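Local coordinates for putative Nitrogen regulatory protein P-II GlnB (Thiomonas arsenitoxydans, PDB 5D4P) that binds adenine nucleotides at the clefts between the subunits of its trimer and, like other P-II family members, probably regulates partner proteins, at residues 14-19 with 62-67; 31-36 with 66-71. All coordinates share one frame; numbering follows the deposited sequence.

Contact 1. Residues 14-19 with 62-67; sequences IILEGA and ALIMII
Leu16 and Ile64 meet across two neighbouring antiparallel strands, their side chains crossing at a slant so that CD1 of Leu16 lies 3.7 Å from CG1 of Ile64. Leu16 CG and Ile64 CG1 each sit between the backbone N and the carbonyl carbon of their own residue. In Ile64 this torsion (chi1 69°) turns the CG1 branch towards the partner strand, over the carbonyl oxygen of Leu16, while CG2 and CD1 reach CA of Gly18. Beneath them the two backbones exchange a pair of hydrogen bonds, and the one from Ile64 N to Leu16 O is nearly straight (171° at the hydrogen). Ile14 and Ile66 form the next hydrogen-bonded pair on the same face, meeting through their beta carbons at 4.2 Å.

The other face carries the non-hydrogen-bonded pair Ile15 and Met65. With Met65 CG anti to the backbone N (chi1 178°), the Met65 chain slants across Ile15 CG1, closest at CG (3.9 Å). Its SD still touches Ile15 CG1, and the chain, bent at chi3, carries the terminal methyl CE away. Ile15 CG2 meets Leu63 CD2 at 4.1 Å, whereas the other methyl of Leu63, CD1, rests against the carbonyl of Leu16. Where strand 14-17 gives way to a 3-10 turn, Gly18 N donates a short, straight bond to Ala62 O, at 2.7 Å, closing the pairing.

This is the central part of the ferredoxin-like P-II sheet, with strand 7-17 lying between strands 63-70 and 92-100. Helices 21-31 and 72-88 pack on the face of Ile14, Leu16, Ile64 and Ile66, Phe86 touching both Ile14 and Leu16; on the other face, Ile15 and Met65 pack on Thr37 and Ile67 of a neighbouring subunit.

Contact 2. Residues 31-36 with 66-71; sequences AGVKGY and IIAAVP. With ADP (adenosine-5'-diphosphate), chain D.
Val33 and Val70 pack through their methyl groups, Val70 CG1 lying 3.7 Å from Val33 CG2 and 3.9 Å from Val33 CG1. With Val33 CG1 anti to the backbone N (chi1 175°) and CG2 anti to the carbonyl carbon, both methyls face Val70 CG1. Farther along, Tyr36 CB touches Ala68 CB and Ile66 CG2, while its CA makes a CA-H...O contact of 3.4 Å with Ile67 O. No direct hydrogen bond joins the segments; water 2 spans them instead, accepting from Lys34 N and donating to Ala69 O.

Between loop and strand lies the adenine of ADP, read by backbone groups in the manner of P-II nucleotide sites. Ala69 N donates to ADP N1 at 3.0 Å in an almost straight bond (176° at the hydrogen), and ADP N6 donates to Ala69 O at 3.1 Å. Ala69 O thus accepts from both the adenine amino group and the water. Gly35 lies close against the base, its O 3.1 Å from ADP C6.

The loop leaves helix 21-31 through a Schellman motif at Gly32, whose positive phi (94°) ends the helix and leads the chain into the loop that carries Val33 to strand 63-70. Leu74 and Leu78 of helix 72-88 back that valine. Thr37 and Lys105 also bind the nucleotide, as do Ser47, Ser90 and Gly91 of a neighbouring subunit.

In the fold
Both contacts are buried and share strand 63-70, overlapping at Ile66 and Ile67, with centres about 15 Å apart on opposite sides of the chain's centre. Contact 1 is regular sheet pairing: backbone hydrogen bonds are interspersed with CA-H...O contacts, and aliphatic side chains fill both faces. Contact 2 uses the later part of the same strand, where the loop leading into strand 36-45 runs beside it without direct hydrogen bonds, so that small apolar contacts, a water and the adenine join the two segments. The strand also links two nucleotide sites of the trimer: Leu63 in contact 1 touches one ADP, while Ala69 in contact 2 holds the base of another.

Contact 1. Residues 14-19 with 62-67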
loop_
_atom_site.group_PDB
_atom_site.type_symbol
_atom_site.label_atom_id
_atom_site.label_comp_id
_atom_site.label_asym_id
_atom_site.label_seq_id
_atom_site.Cartn_x
_atom_site.Cartn_y
_atom_site.Cartn_z
ATOM N N ILE C 14 -7.666 -1.774 5.231
ATOM C CA ILE C 14 -8.360 -1.630 6.505
ATOM C C ILE C 14 -7.356 -1.343 7.609
ATOM O O ILE C 14 -6.551 -2.199 7.957
ATOM C CB ILE C 14 -9.166 -2.891 6.846
ATOM C CG1 ILE C 14 -10.122 -3.228 5.704
ATOM C CG2 ILE C 14 -9.942 -2.707 8.165
ATOM C CD1 ILE C 14 -10.511 -4.727 5.630
ATOM N N ILE C 15 -7.377 -0.123 8.131
ATOM C CA ILE C 15 -6.431 0.246 9.175
ATOM C C ILE C 15 -7.126 0.274 10.562
ATOM O O ILE C 15 -8.129 0.971 10.766
ATOM C CB ILE C 15 -5.785 1.609 8.867
ATOM C CG1 ILE C 15 -5.024 1.556 7.535
ATOM C CG2 ILE C 15 -4.847 2.028 9.971
ATOM C CD1 ILE C 15 -4.724 2.922 6.952
ATOM N N LEU C 16 -6.599 -0.500 11.501
ATOM C CA LEU C 16 -7.204 -0.610 12.831
ATOM C C LEU C 16 -6.215 -1.208 13.844
ATOM O O LEU C 16 -5.176 -1.730 13.457
ATOM C CB LEU C 16 -8.501 -1.445 12.757
ATOM C CG LEU C 16 -8.457 -2.769 11.978
ATOM C CD1 LEU C 16 -7.465 -3.725 12.581
ATOM C CD2 LEU C 16 -9.830 -3.428 11.957
ATOM N N GLU C 17 -6.558 -1.178 15.133
ATOM C CA GLU C 17 -5.671 -1.729 16.172
ATOM C C GLU C 17 -5.557 -3.253 16.057
ATOM O O GLU C 17 -6.551 -3.940 15.799
ATOM C CB GLU C 17 -6.143 -1.319 17.592
ATOM C CG GLU C 17 -6.011 0.205 17.900
ATOM C CD GLU C 17 -6.685 0.641 19.218
ATOM O OE1 GLU C 17 -7.193 -0.243 19.946
ATOM O OE2 GLU C 17 -6.673 1.863 19.548
ATOM N N GLY C 18 -4.339 -3.770 16.236
ATOM C CA GLY C 18 -4.067 -5.199 16.101
ATOM C C GLY C 18 -4.907 -6.071 17.035
ATOM O O GLY C 18 -5.171 -7.239 16.749
ATOM N N ALA C 19 -5.332 -5.494 18.153
ATOM C CA ALA C 19 -6.169 -6.201 19.123
ATOM C C ALA C 19 -7.477 -6.705 18.497
ATOM O O ALA C 19 -8.105 -7.614 19.018
ATOM C CB ALA C 19 -6.465 -5.315 20.285
ATOM N N ALA C 62 -0.333 -2.925 18.700
ATOM C CA ALA C 62 0.097 -2.338 17.457
ATOM C C ALA C 62 -1.060 -1.806 16.616
ATOM O O ALA C 62 -2.229 -2.127 16.823
ATOM C CB ALA C 62 0.896 -3.360 16.656
ATOM N N LEU C 63 -0.695 -0.992 15.645
ATOM C CA LEU C 63 -1.605 -0.594 14.600
ATOM C C LEU C 63 -1.264 -1.483 13.409
ATOM O O LEU C 63 -0.082 -1.685 13.107
ATOM C CB LEU C 63 -1.429 0.882 14.267
ATOM C CG LEU C 63 -2.459 1.491 13.322
ATOM C CD1 LEU C 63 -3.799 1.587 13.997
ATOM C CD2 LEU C 63 -1.959 2.858 12.819
ATOM N N ILE C 64 -2.281 -2.004 12.731
ATOM C CA ILE C 64 -2.053 -2.835 11.544
ATOM C C ILE C 64 -2.911 -2.393 10.376
ATOM O O ILE C 64 -3.874 -1.643 10.557
ATOM C CB ILE C 64 -2.350 -4.318 11.807
ATOM C CG1 ILE C 64 -3.855 -4.528 12.001
ATOM C CG2 ILE C 64 -1.516 -4.840 12.993
ATOM C CD1 ILE C 64 -4.272 -5.975 12.164
ATOM N N MET C 65 -2.537 -2.839 9.177
ATOM C CA MET C 65 -3.364 -2.663 7.990
ATOM C C MET C 65 -3.650 -4.011 7.298
ATOM O O MET C 65 -2.741 -4.780 6.989
ATOM C CB MET C 65 -2.712 -1.682 6.994
ATOM C CG MET C 65 -3.524 -1.502 5.694
ATOM S SD MET C 65 -2.873 -0.235 4.546
ATOM C CE MET C 65 -1.286 -0.958 4.215
ATOM N N ILE C 66 -4.928 -4.299 7.092
ATOM C CA ILE C 66 -5.350 -5.503 6.401
ATOM C C ILE C 66 -5.721 -5.182 4.961
ATOM O O ILE C 66 -6.658 -4.416 4.723
ATOM C CB ILE C 66 -6.557 -6.149 7.108
ATOM C CG1 ILE C 66 -6.189 -6.507 8.554
ATOM C CG2 ILE C 66 -7.044 -7.373 6.336
ATOM C CD1 ILE C 66 -7.379 -6.872 9.396
ATOM N N ILE C 67 -4.998 -5.792 4.012
ATOM C CA ILE C 67 -5.232 -5.601 2.576
ATOM C C ILE C 67 -6.020 -6.769 2.027
ATOM O O ILE C 67 -5.582 -7.923 2.133
ATOM C CB ILE C 67 -3.916 -5.498 1.777
ATOM C CG1 ILE C 67 -2.998 -4.434 2.375
ATOM C CG2 ILE C 67 -4.207 -5.266 0.291
ATOM C CD1 ILE C 67 -1.551 -4.586 1.973
HETATM O O HOH W 1 -3.815 -3.421 19.414
#

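Contact 2. Residues 31-36 with 66-71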
loop_
_atom_site.group_PDB
_atom_site.type_symbol
_atom_site.label_atom_id
_atom_site.label_comp_id
_atom_site.label_asym_id
_atom_site.label_seq_id
_atom_site.Cartn_x
_atom_site.Cartn_y
_atom_site.Cartn_z
ATOM N N ALA C 31 -17.646 -13.282 5.018
ATOM C CA ALA C 31 -18.117 -12.655 3.782
ATOM C C ALA C 31 -17.663 -13.367 2.490
ATOM O O ALA C 31 -18.188 -13.088 1.420
ATOM C CB ALA C 31 -17.670 -11.208 3.745
ATOM N N GLY C 32 -16.709 -14.292 2.594
ATOM C CA GLY C 32 -16.251 -15.057 1.445
ATOM C C GLY C 32 -15.023 -14.497 0.727
ATOM O O GLY C 32 -14.750 -14.832 -0.425
ATOM N N VAL C 33 -14.272 -13.650 1.417
ATOM C CA VAL C 33 -12.996 -13.160 0.918
ATOM C C VAL C 33 -11.990 -14.330 0.816
ATOM O O VAL C 33 -11.809 -15.084 1.767
ATOM C CB VAL C 33 -12.466 -12.047 1.848
ATOM C CG1 VAL C 33 -11.085 -11.585 1.446
ATOM C CG2 VAL C 33 -13.450 -10.898 1.893
ATOM N N LYS C 34 -11.345 -14.495 -0.337
ATOM C CA LYS C 34 -10.545 -15.701 -0.565
ATOM C C LYS C 34 -9.098 -15.574 -0.056
ATOM O O LYS C 34 -8.359 -16.559 -0.005
ATOM C CB LYS C 34 -10.551 -16.069 -2.056
ATOM C CG LYS C 34 -11.916 -16.453 -2.590
ATOM N N GLY C 35 -8.697 -14.371 0.335
ATOM C CA GLY C 35 -7.369 -14.174 0.892
ATOM C C GLY C 35 -7.202 -12.775 1.444
ATOM O O GLY C 35 -8.018 -11.896 1.150
ATOM N N TYR C 36 -6.156 -12.564 2.242
ATOM C CA TYR C 36 -5.836 -11.224 2.744
ATOM C C TYR C 36 -4.389 -11.164 3.233
ATOM O O TYR C 36 -3.777 -12.196 3.544
ATOM C CB TYR C 36 -6.807 -10.790 3.877
ATOM C CG TYR C 36 -6.829 -11.689 5.103
ATOM C CD1 TYR C 36 -5.822 -11.618 6.055
ATOM C CD2 TYR C 36 -7.860 -12.594 5.318
ATOM C CE1 TYR C 36 -5.837 -12.426 7.195
ATOM C CE2 TYR C 36 -7.878 -13.420 6.461
ATOM C CZ TYR C 36 -6.854 -13.326 7.386
ATOM O OH TYR C 36 -6.840 -14.123 8.509
ATOM N N ILE C 66 -4.928 -4.299 7.092
ATOM C CA ILE C 66 -5.350 -5.503 6.401
ATOM C C ILE C 66 -5.721 -5.182 4.961
ATOM O O ILE C 66 -6.658 -4.416 4.723
ATOM C CB ILE C 66 -6.557 -6.149 7.108
ATOM C CG1 ILE C 66 -6.189 -6.507 8.554
ATOM C CG2 ILE C 66 -7.044 -7.373 6.336
ATOM C CD1 ILE C 66 -7.379 -6.872 9.396
ATOM N N ILE C 67 -4.998 -5.792 4.012
ATOM C CA ILE C 67 -5.232 -5.601 2.576
ATOM C C ILE C 67 -6.020 -6.769 2.027
ATOM O O ILE C 67 -5.582 -7.923 2.133
ATOM C CB ILE C 67 -3.916 -5.498 1.777
ATOM C CG1 ILE C 67 -2.998 -4.434 2.375
ATOM C CG2 ILE C 67 -4.207 -5.266 0.291
ATOM C CD1 ILE C 67 -1.551 -4.586 1.973
ATOM N N ALA C 68 -7.179 -6.490 1.437
ATOM C CA ALA C 68 -8.021 -7.571 0.940
ATOM C C ALA C 68 -8.579 -7.261 -0.433
ATOM O O ALA C 68 -9.320 -6.295 -0.606
ATOM C CB ALA C 68 -9.153 -7.863 1.924
ATOM N N ALA C 69 -8.187 -8.063 -1.417
ATOM C CA ALA C 69 -8.736 -7.930 -2.762
ATOM C C ALA C 69 -10.017 -8.744 -2.878
ATOM O O ALA C 69 -10.022 -9.947 -2.618
ATOM C CB ALA C 69 -7.717 -8.364 -3.802
ATOM N N VAL C 70 -11.111 -8.086 -3.256
ATOM C CA VAL C 70 -12.416 -8.738 -3.268
ATOM C C VAL C 70 -13.251 -8.346 -4.469
ATOM O O VAL C 70 -13.145 -7.229 -4.956
ATOM C CB VAL C 70 -13.206 -8.401 -1.977
ATOM C CG1 VAL C 70 -12.320 -8.635 -0.766
ATOM C CG2 VAL C 70 -13.673 -6.947 -1.998
ATOM N N PRO C 71 -14.102 -9.266 -4.944
ATOM C CA PRO C 71 -15.025 -8.939 -6.033
ATOM C C PRO C 71 -16.000 -7.816 -5.673
ATOM O O PRO C 71 -16.300 -7.588 -4.497
ATOM C CB PRO C 71 -15.760 -10.261 -6.304
ATOM C CG PRO C 71 -15.451 -11.163 -5.156
ATOM C CD PRO C 71 -14.149 -10.692 -4.570
HETATM P PB ADP D . -1.708 -20.588 -1.060
HETATM O O1B ADP D . -1.804 -20.656 0.444
HETATM O O2B ADP D . -0.540 -21.331 -1.650
HETATM O O3B ADP D . -3.010 -20.861 -1.778
HETATM P PA ADP D . -2.075 -17.961 -2.239
HETATM O O1A ADP D . -3.557 -18.245 -2.322
HETATM O O2A ADP D . -1.275 -17.753 -3.505
HETATM O O3A ADP D . -1.323 -19.032 -1.294
HETATM O "O5'" ADP D . -1.878 -16.588 -1.407
HETATM C "C5'" ADP D . -0.550 -16.173 -1.081
HETATM C "C4'" ADP D . -0.554 -14.883 -0.281
HETATM O "O4'" ADP D . -0.999 -13.830 -1.126
HETATM C "C3'" ADP D . -1.527 -14.881 0.892
HETATM O "O3'" ADP D . -0.919 -15.349 2.089
HETATM C "C2'" ADP D . -1.910 -13.422 1.012
HETATM O "O2'" ADP D . -0.935 -12.737 1.785
HETATM C "C1'" ADP D . -1.817 -12.909 -0.413
HETATM N N9 ADP D . -3.196 -12.952 -0.940
HETATM C C8 ADP D . -3.815 -14.001 -1.529
HETATM N N7 ADP D . -5.091 -13.690 -1.860
HETATM C C5 ADP D . -5.289 -12.414 -1.467
HETATM C C6 ADP D . -6.405 -11.443 -1.509
HETATM N N6 ADP D . -7.605 -11.772 -2.051
HETATM N N1 ADP D . -6.181 -10.219 -0.984
HETATM C C2 ADP D . -4.998 -9.857 -0.437
HETATM N N3 ADP D . -3.944 -10.682 -0.358
HETATM C C4 ADP D . -4.037 -11.940 -0.855
HETATM O O HOH W 2 -11.209 -12.592 -2.405
#